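Local structure of VAL-1 (3IM0) at residues T96-G101 with T111-R116; Y106-T111 with Y128-S133. The protein probably cleaves alginate or related polyuronate chains by beta-elimination, as a viral alginate lyase of polysaccharide lyase family 14. All coordinates share one frame; numbering follows the deposited sequence. Where two conformers were deposited one is given.

From the N terminus, strand 91-99 runs into residues 100-101, the chain loops out through 106-111, returns as strand 112-119, and turns back as strand 125-130. Contact 1 (96-101 with 111-116) closes the base of the first loop by pairing the two strands that flank it. Contact 2 (106-111 with 128-133) lays the second half of that loop against the end of strand 125-130. The two cross along the chain and share Thr111. Backbone bonds between 112-119 and 125-130, as from Ser114 to Tyr130 and from Arg116 to Tyr128, join them in one antiparallel sheet, and both reach the same bound glucuronic acid.

Contact 1: residues T96-G101 with T111-R116; sequences TFIGHG and TGASNR. With BDP (beta-D-glucopyranuronic acid), chain B.
The Phe97 ring carries Ser114 CB over the centre of one face, a CH-pi contact with CB 3.4 Å from the ring centroid, while Arg116 CD approaches the ring obliquely. Ser114 OG points on to Ala103 O, its hydrogen-bond partner in the loop. Over one face of the His100 imidazole, offset toward the rim, lies Thr111 OG1. The guanidinium of Arg116 meets the bound glucuronic acid at its edge. Its NH1 bonds to carboxylate O6B at 2.9 Å and also reaches ring oxygen O5, which accepts a second bond from Arg116 NH2 at 2.8 Å; the bend at chi3 (-80°) brings the group's edge to the sugar. Strands 96-99 and 112-116 run antiparallel, their axes at 163°. Thr96 and Asn115 form a hydrogen-bonded pair, each backbone N donating to the other's O at 2.9 Å. Phe97 and Ser114 are the non-hydrogen-bonded pair that follows. Ile98 N then bonds nearly straight to Ala113 O at 2.8 Å, the return bond being weak, and the side chains of Ile98 and Ala113 lie on the same face as Thr96 and Asn115. Where the strand pair ends, Thr111 OG1, set between its own N and carbonyl carbon (chi1 48°), donates to His100 O at 2.8 Å from above the carbonyl plane. Asn115 ND2 reaches Thr172 and Ser188, so that face looks to the other sheet, whereas Arg116 emerges on the sugar side: two neighbouring strands of a concanavalin-type beta-sandwich, with a saccharide site on one sheet.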
loop_
_atom_site.group_PDB
_atom_site.type_symbol
_atom_site.label_atom_id
_atom_site.label_comp_id
_atom_site.label_asym_id
_atom_site.label_seq_id
_atom_site.Cartn_x
_atom_site.Cartn_y
_atom_site.Cartn_z
ATOM N N THR A 96 0.257 -1.473 -4.688
ATOM C CA THR A 96 0.301 -1.605 -6.154
ATOM C C THR A 96 -0.845 -2.468 -6.619
ATOM O O THR A 96 -1.133 -3.493 -5.994
ATOM C CB THR A 96 1.676 -2.201 -6.524
ATOM O OG1 THR A 96 2.674 -1.267 -6.076
ATOM C CG2 THR A 96 1.932 -2.331 -8.004
ATOM N N PHE A 97 -1.503 -2.062 -7.697
ATOM C CA PHE A 97 -2.671 -2.790 -8.152
ATOM C C PHE A 97 -2.317 -3.368 -9.530
ATOM O O PHE A 97 -1.592 -2.717 -10.281
ATOM C CB PHE A 97 -3.900 -1.892 -8.188
ATOM C CG PHE A 97 -4.607 -1.787 -6.830
ATOM C CD1 PHE A 97 -3.974 -1.151 -5.782
ATOM C CD2 PHE A 97 -5.875 -2.357 -6.732
ATOM C CE1 PHE A 97 -4.626 -1.082 -4.552
ATOM C CE2 PHE A 97 -6.524 -2.280 -5.505
ATOM C CZ PHE A 97 -5.873 -1.651 -4.466
ATOM N N ILE A 98 -2.808 -4.564 -9.765
ATOM C CA ILE A 98 -2.565 -5.349 -10.971
ATOM C C ILE A 98 -3.839 -5.326 -11.795
ATOM O O ILE A 98 -4.955 -5.330 -11.276
ATOM C CB ILE A 98 -2.148 -6.785 -10.637
ATOM C CG1 ILE A 98 -1.124 -6.905 -9.497
ATOM C CG2 ILE A 98 -1.621 -7.521 -11.866
ATOM C CD1 ILE A 98 0.193 -6.209 -9.757
ATOM N N GLY A 99 -3.658 -5.285 -13.115
ATOM C CA GLY A 99 -4.818 -5.491 -13.979
ATOM C C GLY A 99 -5.863 -4.414 -13.795
ATOM O O GLY A 99 -5.525 -3.244 -13.606
ATOM N N HIS A 100 -7.119 -4.784 -13.884
ATOM C CA HIS A 100 -8.242 -3.859 -13.728
ATOM C C HIS A 100 -9.308 -4.584 -12.929
ATOM O O HIS A 100 -9.230 -5.812 -12.841
ATOM C CB HIS A 100 -8.804 -3.368 -15.063
ATOM C CG HIS A 100 -9.478 -4.453 -15.849
ATOM N ND1 HIS A 100 -10.832 -4.698 -15.813
ATOM C CD2 HIS A 100 -8.926 -5.358 -16.693
ATOM C CE1 HIS A 100 -11.087 -5.725 -16.610
ATOM N NE2 HIS A 100 -9.953 -6.141 -17.156
ATOM N N GLY A 101 -10.248 -3.870 -12.338
ATOM C CA GLY A 101 -11.269 -4.508 -11.524
ATOM C C GLY A 101 -10.929 -4.489 -10.032
ATOM O O GLY A 101 -9.796 -4.193 -9.650
ATOM N N THR A 111 -9.729 -10.304 -12.780
ATOM C CA THR A 111 -8.725 -9.559 -13.520
ATOM C C THR A 111 -7.901 -8.605 -12.658
ATOM O O THR A 111 -6.954 -7.988 -13.160
ATOM C CB THR A 111 -9.415 -8.712 -14.618
ATOM O OG1 THR A 111 -10.514 -8.027 -14.011
ATOM C CG2 THR A 111 -9.981 -9.617 -15.707
ATOM N N GLY A 112 -8.212 -8.466 -11.374
ATOM C CA GLY A 112 -7.477 -7.488 -10.579
ATOM C C GLY A 112 -6.858 -8.161 -9.350
ATOM O O GLY A 112 -7.409 -9.146 -8.869
ATOM N N ALA A 113 -5.740 -7.595 -8.927
ATOM C CA ALA A 113 -5.066 -8.017 -7.697
ATOM C C ALA A 113 -4.455 -6.806 -7.019
ATOM O O ALA A 113 -4.272 -5.755 -7.649
ATOM C CB ALA A 113 -4.037 -9.084 -8.037
ATOM N N SER A 114 -4.123 -6.926 -5.717
ATOM C CA SER A 114 -3.428 -5.795 -5.104
ATOM C C SER A 114 -2.405 -6.261 -4.075
ATOM O O SER A 114 -2.564 -7.301 -3.436
ATOM C CB SER A 114 -4.404 -4.821 -4.439
ATOM O OG SER A 114 -5.105 -5.455 -3.386
ATOM N N ASN A 115 -1.355 -5.459 -3.938
ATOM C CA ASN A 115 -0.259 -5.712 -3.014
ATOM C C ASN A 115 -0.040 -4.470 -2.168
ATOM O O ASN A 115 0.520 -3.483 -2.658
ATOM C CB ASN A 115 1.022 -6.050 -3.793
ATOM C CG ASN A 115 2.070 -6.676 -2.881
ATOM O OD1 ASN A 115 1.756 -7.237 -1.834
ATOM N ND2 ASN A 115 3.330 -6.592 -3.263
ATOM N N ARG A 116 -0.484 -4.482 -0.902
ATOM C CA ARG A 116 -0.454 -3.270 -0.087
ATOM C C ARG A 116 0.253 -3.463 1.236
ATOM O O ARG A 116 0.413 -4.570 1.762
ATOM C CB ARG A 116 -1.902 -2.854 0.241
ATOM C CG ARG A 116 -2.663 -2.317 -0.954
ATOM C CD ARG A 116 -4.006 -1.790 -0.449
ATOM N NE ARG A 116 -4.927 -2.909 -0.269
ATOM C CZ ARG A 116 -6.167 -2.761 0.185
ATOM N NH1 ARG A 116 -6.600 -1.548 0.513
ATOM N NH2 ARG A 116 -6.891 -3.877 0.283
HETATM C C1 BDP B . -9.361 -4.051 1.964
HETATM C C2 BDP B . -9.635 -4.079 3.473
HETATM C C3 BDP B . -10.695 -3.130 3.962
HETATM C C4 BDP B . -10.681 -1.812 3.183
HETATM C C5 BDP B . -10.211 -1.876 1.763
HETATM C C6 BDP B . -10.186 -0.561 1.025
HETATM O O2 BDP B . -9.734 -5.470 3.770
HETATM O O3 BDP B . -10.739 -2.752 5.364
HETATM O O4 BDP B . -11.970 -1.206 3.278
HETATM O O5 BDP B . -9.153 -2.754 1.460
HETATM O O6A BDP B . -11.210 0.178 1.125
HETATM O O6B BDP B . -9.190 -0.217 0.327
#

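Contact 2: residues Y106-T111 with Y128-S133. With BDP (beta-D-glucopyranuronic acid), chain B.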
loop_
_atom_site.group_PDB
_atom_site.type_symbol
_atom_site.label_atom_id
_atom_site.label_comp_id
_atom_site.label_asym_id
_atom_site.label_seq_id
_atom_site.Cartn_x
_atom_site.Cartn_y
_atom_site.Cartn_z
ATOM N N TYR A 106 -13.087 -6.035 0.564
ATOM C CA TYR A 106 -13.963 -7.207 0.643
ATOM C C TYR A 106 -14.518 -7.542 -0.739
ATOM O O TYR A 106 -15.512 -8.258 -0.895
ATOM C CB TYR A 106 -15.077 -7.026 1.730
ATOM C CG TYR A 106 -14.392 -6.401 2.958
ATOM C CD1 TYR A 106 -14.574 -5.071 3.305
ATOM C CD2 TYR A 106 -13.531 -7.152 3.736
ATOM C CE1 TYR A 106 -13.950 -4.509 4.396
ATOM C CE2 TYR A 106 -12.892 -6.603 4.835
ATOM C CZ TYR A 106 -13.103 -5.284 5.164
ATOM O OH TYR A 106 -12.469 -4.721 6.256
ATOM N N GLN A 107 -13.873 -7.034 -1.790
ATOM C CA GLN A 107 -14.342 -7.362 -3.138
ATOM C C GLN A 107 -13.173 -7.741 -4.050
ATOM O O GLN A 107 -12.136 -7.075 -4.063
ATOM C CB GLN A 107 -15.148 -6.195 -3.716
ATOM C CG GLN A 107 -15.529 -6.414 -5.165
ATOM C CD GLN A 107 -16.242 -5.256 -5.825
ATOM O OE1 GLN A 107 -16.865 -5.454 -6.872
ATOM N NE2 GLN A 107 -16.170 -4.063 -5.250
ATOM N N HIS A 108 -13.359 -8.824 -4.782
ATOM C CA HIS A 108 -12.337 -9.452 -5.612
ATOM C C HIS A 108 -12.804 -9.396 -7.060
ATOM O O HIS A 108 -13.979 -9.100 -7.299
ATOM C CB HIS A 108 -12.141 -10.915 -5.197
ATOM C CG HIS A 108 -11.614 -11.068 -3.793
ATOM N ND1 HIS A 108 -12.437 -11.235 -2.708
ATOM C CD2 HIS A 108 -10.359 -11.086 -3.304
ATOM C CE1 HIS A 108 -11.724 -11.347 -1.600
ATOM N NE2 HIS A 108 -10.457 -11.254 -1.924
ATOM N N SER A 109 -11.903 -9.689 -7.977
ATOM C CA SER A 109 -12.317 -9.843 -9.383
ATOM C C SER A 109 -11.384 -10.846 -10.040
ATOM O O SER A 109 -10.304 -11.191 -9.535
ATOM C CB SER A 109 -12.306 -8.483 -10.081
ATOM O OG SER A 109 -10.986 -7.959 -10.071
ATOM N N LYS A 110 -11.769 -11.328 -11.214
ATOM C CA LYS A 110 -10.941 -12.249 -11.976
ATOM C C LYS A 110 -9.674 -11.613 -12.559
ATOM O O LYS A 110 -8.668 -12.285 -12.774
ATOM C CB LYS A 110 -11.827 -12.823 -13.102
ATOM C CG LYS A 110 -12.800 -13.882 -12.599
ATOM C CD LYS A 110 -13.558 -14.513 -13.756
ATOM C CE LYS A 110 -14.793 -15.301 -13.320
ATOM N NZ LYS A 110 -15.328 -16.071 -14.496
ATOM N N THR A 111 -9.729 -10.304 -12.780
ATOM C CA THR A 111 -8.725 -9.559 -13.520
ATOM C C THR A 111 -7.901 -8.605 -12.658
ATOM O O THR A 111 -6.954 -7.988 -13.160
ATOM C CB THR A 111 -9.415 -8.712 -14.618
ATOM O OG1 THR A 111 -10.514 -8.027 -14.011
ATOM C CG2 THR A 111 -9.981 -9.617 -15.707
ATOM N N TYR A 128 -0.252 -7.129 2.597
ATOM C CA TYR A 128 -1.672 -7.511 2.589
ATOM C C TYR A 128 -2.096 -7.665 1.137
ATOM O O TYR A 128 -2.008 -6.676 0.395
ATOM C CB TYR A 128 -2.428 -6.402 3.342
ATOM C CG TYR A 128 -3.913 -6.586 3.574
ATOM C CD1 TYR A 128 -4.388 -7.663 4.306
ATOM C CD2 TYR A 128 -4.823 -5.666 3.061
ATOM C CE1 TYR A 128 -5.749 -7.845 4.526
ATOM C CE2 TYR A 128 -6.189 -5.824 3.267
ATOM C CZ TYR A 128 -6.629 -6.915 4.001
ATOM O OH TYR A 128 -7.974 -7.098 4.231
ATOM N N ILE A 129 -2.487 -8.845 0.704
ATOM C CA ILE A 129 -2.661 -9.146 -0.712
ATOM C C ILE A 129 -4.078 -9.570 -1.009
ATOM O O ILE A 129 -4.633 -10.416 -0.296
ATOM C CB ILE A 129 -1.670 -10.268 -1.126
ATOM C CG1 ILE A 129 -0.210 -9.840 -0.991
ATOM C CG2 ILE A 129 -2.022 -10.783 -2.512
ATOM C CD1 ILE A 129 0.782 -10.936 -1.323
ATOM N N TYR A 130 -4.684 -9.000 -2.058
ATOM C CA TYR A 130 -5.945 -9.483 -2.596
ATOM C C TYR A 130 -5.578 -10.224 -3.891
ATOM O O TYR A 130 -5.175 -9.531 -4.834
ATOM C CB TYR A 130 -6.935 -8.370 -2.912
ATOM C CG TYR A 130 -7.862 -7.991 -1.790
ATOM C CD1 TYR A 130 -7.387 -7.437 -0.596
ATOM C CD2 TYR A 130 -9.231 -8.188 -1.907
ATOM C CE1 TYR A 130 -8.277 -7.102 0.427
ATOM C CE2 TYR A 130 -10.110 -7.854 -0.903
ATOM C CZ TYR A 130 -9.629 -7.312 0.261
ATOM O OH TYR A 130 -10.542 -6.983 1.254
ATOM N N PRO A 131 -5.636 -11.535 -3.958
ATOM C CA PRO A 131 -5.322 -12.260 -5.201
ATOM C C PRO A 131 -6.531 -12.314 -6.114
ATOM O O PRO A 131 -7.670 -12.114 -5.656
ATOM C CB PRO A 131 -4.978 -13.657 -4.675
ATOM C CG PRO A 131 -5.923 -13.812 -3.521
ATOM C CD PRO A 131 -6.012 -12.459 -2.857
ATOM N N PRO A 132 -6.362 -12.586 -7.402
ATOM C CA PRO A 132 -7.549 -12.636 -8.273
ATOM C C PRO A 132 -8.454 -13.849 -8.032
ATOM O O PRO A 132 -7.993 -14.925 -7.654
ATOM C CB PRO A 132 -6.949 -12.763 -9.684
ATOM C CG PRO A 132 -5.538 -12.291 -9.519
ATOM C CD PRO A 132 -5.122 -12.797 -8.153
ATOM N N SER A 133 -9.723 -13.628 -8.302
ATOM C CA SER A 133 -10.762 -14.625 -8.409
ATOM C C SER A 133 -10.405 -15.677 -9.461
ATOM O O SER A 133 -9.865 -15.314 -10.518
ATOM C CB SER A 133 -12.096 -14.015 -8.855
ATOM O OG SER A 133 -12.578 -13.054 -7.947
HETATM C C1 BDP B . -9.361 -4.051 1.964
HETATM C C2 BDP B . -9.635 -4.079 3.473
HETATM C C3 BDP B . -10.695 -3.130 3.962
HETATM C C4 BDP B . -10.681 -1.812 3.183
HETATM C C5 BDP B . -10.211 -1.876 1.763
HETATM C C6 BDP B . -10.186 -0.561 1.025
HETATM O O2 BDP B . -9.734 -5.470 3.770
HETATM O O3 BDP B . -10.739 -2.752 5.364
HETATM O O4 BDP B . -11.970 -1.206 3.278
HETATM O O5 BDP B . -9.153 -2.754 1.460
HETATM O O6A BDP B . -11.210 0.178 1.125
HETATM O O6B BDP B . -9.190 -0.217 0.327
HETATM O O HOH W 1 -9.199 -9.623 -6.765
#
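The loop 106-111 passes over the end of strand 125-130, the touching parts running 48° apart, and Ser133 N donates to Ser109 O at 2.8 Å from above the carbonyl plane. A water extends this join, accepting from Ser109 N and probably donating to Pro131 O. At the other end of the loop Tyr106 N bonds to Tyr130 OH at 2.8 Å, meeting the phenol at its edge. Between these joins the His108 imidazole lies near Tyr130 with planes at 30° but slid apart, so overlap is slight; NE2 comes to 3.3 Å from Tyr130 CD2. His108 CG is anti to its carbonyl carbon (chi1 -64°), which lays the ring beside Tyr130. Lys110 CG rests on Ser133 CB at 3.8 Å, and Arg206 binds the carbonyls of both residues. Three phenols converge on the glucuronic acid: Tyr106 OH accepts from O3, Tyr130 OH is hydrogen-bonded to the sugar's O2 at 3.0 Å, and Tyr128 OH comes to 2.4 Å from the same O2, a very short approach whose exact length is doubtful. Tyr128 OH also bonds to Gly148 N. Tyr130 OH accepts from Tyr106 N and also meets O2, consistent with loop position and sugar binding being coupled.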